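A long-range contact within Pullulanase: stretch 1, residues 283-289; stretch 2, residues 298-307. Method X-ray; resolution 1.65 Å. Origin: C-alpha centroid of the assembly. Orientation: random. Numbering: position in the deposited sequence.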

# COMPACT_ATOMS: atom_id res chain seq x y z
N ASP A 283 -18.06 -0.91 -30.74
CA ASP A 283 -18.91 -0.42 -29.65
C ASP A 283 -18.66 -1.31 -28.42
O ASP A 283 -18.93 -2.51 -28.45
N VAL A 284 -18.15 -0.71 -27.35
CA VAL A 284 -17.78 -1.46 -26.14
C VAL A 284 -18.96 -2.09 -25.39
O VAL A 284 -18.75 -2.91 -24.48
N THR A 285 -20.19 -1.73 -25.78
CA THR A 285 -21.40 -2.34 -25.20
C THR A 285 -21.88 -3.57 -25.99
O THR A 285 -22.81 -4.28 -25.57
N HIS A 286 -21.24 -3.84 -27.13
CA HIS A 286 -21.71 -4.89 -28.04
C HIS A 286 -21.04 -6.24 -27.80
O HIS A 286 -20.06 -6.34 -27.05
N ASN A 287 -21.58 -7.27 -28.43
CA ASN A 287 -21.01 -8.61 -28.37
C ASN A 287 -19.96 -8.76 -29.47
O ASN A 287 -20.29 -8.97 -30.64
N LEU A 288 -18.69 -8.64 -29.09
CA LEU A 288 -17.60 -8.65 -30.07
C LEU A 288 -16.85 -9.97 -29.99
O LEU A 288 -16.60 -10.48 -28.90
N ASP A 289 -16.51 -10.52 -31.15
CA ASP A 289 -15.83 -11.82 -31.24
C ASP A 289 -14.62 -11.75 -32.16
O ASP A 289 -14.62 -10.99 -33.13
N HIS A 298 -13.41 -16.44 -29.86
CA HIS A 298 -13.56 -16.01 -28.46
C HIS A 298 -14.14 -14.60 -28.38
O HIS A 298 -13.88 -13.76 -29.24
N ASN A 299 -14.91 -14.35 -27.33
CA ASN A 299 -15.37 -13.00 -27.02
C ASN A 299 -14.19 -12.05 -26.78
O ASN A 299 -13.15 -12.47 -26.26
N ILE A 300 -14.36 -10.79 -27.17
CA ILE A 300 -13.40 -9.73 -26.91
C ILE A 300 -13.96 -8.87 -25.77
O ILE A 300 -14.97 -8.16 -25.93
N LEU A 301 -13.30 -8.92 -24.62
CA LEU A 301 -13.75 -8.17 -23.46
C LEU A 301 -13.07 -6.82 -23.45
O LEU A 301 -11.85 -6.76 -23.59
N PRO A 302 -13.84 -5.73 -23.31
CA PRO A 302 -13.20 -4.43 -23.20
C PRO A 302 -12.31 -4.37 -21.94
O PRO A 302 -12.75 -4.76 -20.86
N ARG A 303 -11.07 -3.93 -22.11
CA ARG A 303 -10.17 -3.72 -20.97
C ARG A 303 -9.57 -2.31 -21.07
O ARG A 303 -10.21 -1.35 -20.67
N ASN A 304 -8.38 -2.17 -21.65
CA ASN A 304 -7.69 -0.89 -21.58
C ASN A 304 -8.28 0.18 -22.49
O ASN A 304 -7.96 1.36 -22.36
N VAL A 305 -9.19 -0.24 -23.38
CA VAL A 305 -9.97 0.74 -24.15
C VAL A 305 -10.74 1.69 -23.21
O VAL A 305 -10.92 2.88 -23.52
N LEU A 306 -11.15 1.18 -22.05
CA LEU A 306 -11.93 1.97 -21.09
C LEU A 306 -11.10 3.05 -20.39
O LEU A 306 -11.66 3.92 -19.72
N ASN A 307 -9.77 2.99 -20.54
CA ASN A 307 -8.88 4.06 -20.06
C ASN A 307 -9.09 5.40 -20.78
O ASN A 307 -8.74 6.44 -20.25

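The apolar part of this contact centres on Val 284, which sits inside the type I turn from Asp 283 to His 286 and points toward stretch 2. In its m rotamer it meets three partners: its CB lies 4.1 Å from Pro 302 CG, while its methyls reach the other two, CG1 lying 3.9 Å from CG1 of Val 305 (p) and CG2 4.3 Å from CD2 of Leu 306 (m, t). The turn that presents this valine is braced by Thr 285, whose OG1 and N both donate to Asp 283 OD1, at 2.7 and 2.9 Å. A second apolar pair forms where Ile 300 (m, t) points toward stretch 1 and sets its CD1 4.0 Å from CB of Leu 288; the leucine, also m, t, leaves its backbone sideways.

Polar pairing is mostly backbone work. Ile 300 N donates to Leu 288 O at 2.8 Å, nearly straight at 166°, and water 1 joins the same two residues, accepting from Leu 288 N at 3.0 Å and donating to Ile 300 O at 2.8 Å. Next to this link, Asp 289 and Asn 299 form an antiparallel non-hydrogen-bonded pair with side chains on the same face; Asp 289 OD2 comes 3.4 Å from Asn 299 CA. His 298 (t), whose CA-to-CB bond points away from stretch 1, donates from ND1 to Asn 299 O at 2.7 Å.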

# COMPACT_ATOMS: atom_id res chain seq x y z
CB ASP A 283 -20.38 -0.47 -30.10
CG ASP A 283 -21.35 0.14 -29.08
OD1 ASP A 283 -21.13 0.00 -27.86
OD2 ASP A 283 -22.35 0.74 -29.53
CB VAL A 284 -16.91 -0.63 -25.15
CG1 VAL A 284 -15.58 -0.24 -25.80
CG2 VAL A 284 -17.64 0.61 -24.66
CB THR A 285 -22.58 -1.32 -25.06
OG1 THR A 285 -23.10 -0.98 -26.36
CG2 THR A 285 -22.16 -0.05 -24.31
CB HIS A 286 -21.50 -4.43 -29.50
CG HIS A 286 -22.52 -3.44 -29.98
ND1 HIS A 286 -23.44 -2.83 -29.14
CD2 HIS A 286 -22.74 -2.93 -31.21
CE1 HIS A 286 -24.19 -2.00 -29.84
NE2 HIS A 286 -23.79 -2.04 -31.10
CB ASN A 287 -22.10 -9.66 -28.52
CG ASN A 287 -21.60 -11.08 -28.28
OD1 ASN A 287 -20.48 -11.29 -27.82
ND2 ASN A 287 -22.45 -12.05 -28.58
CB LEU A 288 -16.66 -7.46 -29.85
CG LEU A 288 -17.26 -6.07 -29.57
CD1 LEU A 288 -16.20 -5.09 -29.09
CD2 LEU A 288 -18.02 -5.49 -30.78
CB ASP A 289 -16.78 -12.90 -31.75
CG ASP A 289 -17.39 -13.72 -30.63
OD1 ASP A 289 -17.61 -14.94 -30.84
OD2 ASP A 289 -17.65 -13.17 -29.54
CB HIS A 298 -12.22 -16.04 -27.72
CG HIS A 298 -12.34 -16.12 -26.23
ND1 HIS A 298 -12.49 -15.00 -25.43
CD2 HIS A 298 -12.36 -17.18 -25.39
CE1 HIS A 298 -12.58 -15.38 -24.17
NE2 HIS A 298 -12.50 -16.70 -24.12
CB ASN A 299 -16.26 -13.03 -25.78
CG ASN A 299 -16.75 -11.65 -25.38
OD1 ASN A 299 -17.60 -11.05 -26.06
ND2 ASN A 299 -16.22 -11.13 -24.28
CB ILE A 300 -13.17 -8.81 -28.14
CG1 ILE A 300 -12.88 -9.62 -29.41
CG2 ILE A 300 -12.05 -7.80 -27.87
CD1 ILE A 300 -12.95 -8.80 -30.70
CB LEU A 301 -13.44 -8.91 -22.16
CG LEU A 301 -14.09 -8.32 -20.90
CD1 LEU A 301 -15.55 -8.73 -20.80
CD2 LEU A 301 -13.31 -8.79 -19.67
CB PRO A 302 -14.40 -3.47 -23.07
CG PRO A 302 -15.52 -4.22 -23.78
CD PRO A 302 -15.31 -5.63 -23.36
CB ARG A 303 -9.10 -4.83 -20.83
CG ARG A 303 -8.20 -4.67 -19.58
CD ARG A 303 -7.20 -5.82 -19.42
NE ARG A 303 -6.17 -5.82 -20.47
CZ ARG A 303 -5.02 -6.49 -20.42
NH1 ARG A 303 -4.72 -7.23 -19.36
NH2 ARG A 303 -4.17 -6.43 -21.44
CB ASN A 304 -6.19 -1.05 -21.78
CG ASN A 304 -5.53 -1.84 -20.66
OD1 ASN A 304 -6.07 -1.92 -19.55
ND2 ASN A 304 -4.37 -2.42 -20.93
CB VAL A 305 -10.92 0.04 -25.15
CG1 VAL A 305 -12.00 -0.80 -24.43
CG2 VAL A 305 -11.55 1.08 -26.08
CB LEU A 306 -12.63 1.06 -20.08
CG LEU A 306 -13.55 -0.02 -20.66
CD1 LEU A 306 -14.08 -0.95 -19.56
CD2 LEU A 306 -14.72 0.60 -21.46
CB ASN A 307 -7.40 3.71 -20.22
CG ASN A 307 -6.97 2.48 -19.45
OD1 ASN A 307 -7.72 1.91 -18.65
ND2 ASN A 307 -5.74 2.05 -19.71
O HOH W 1 -17.76 -8.27 -26.29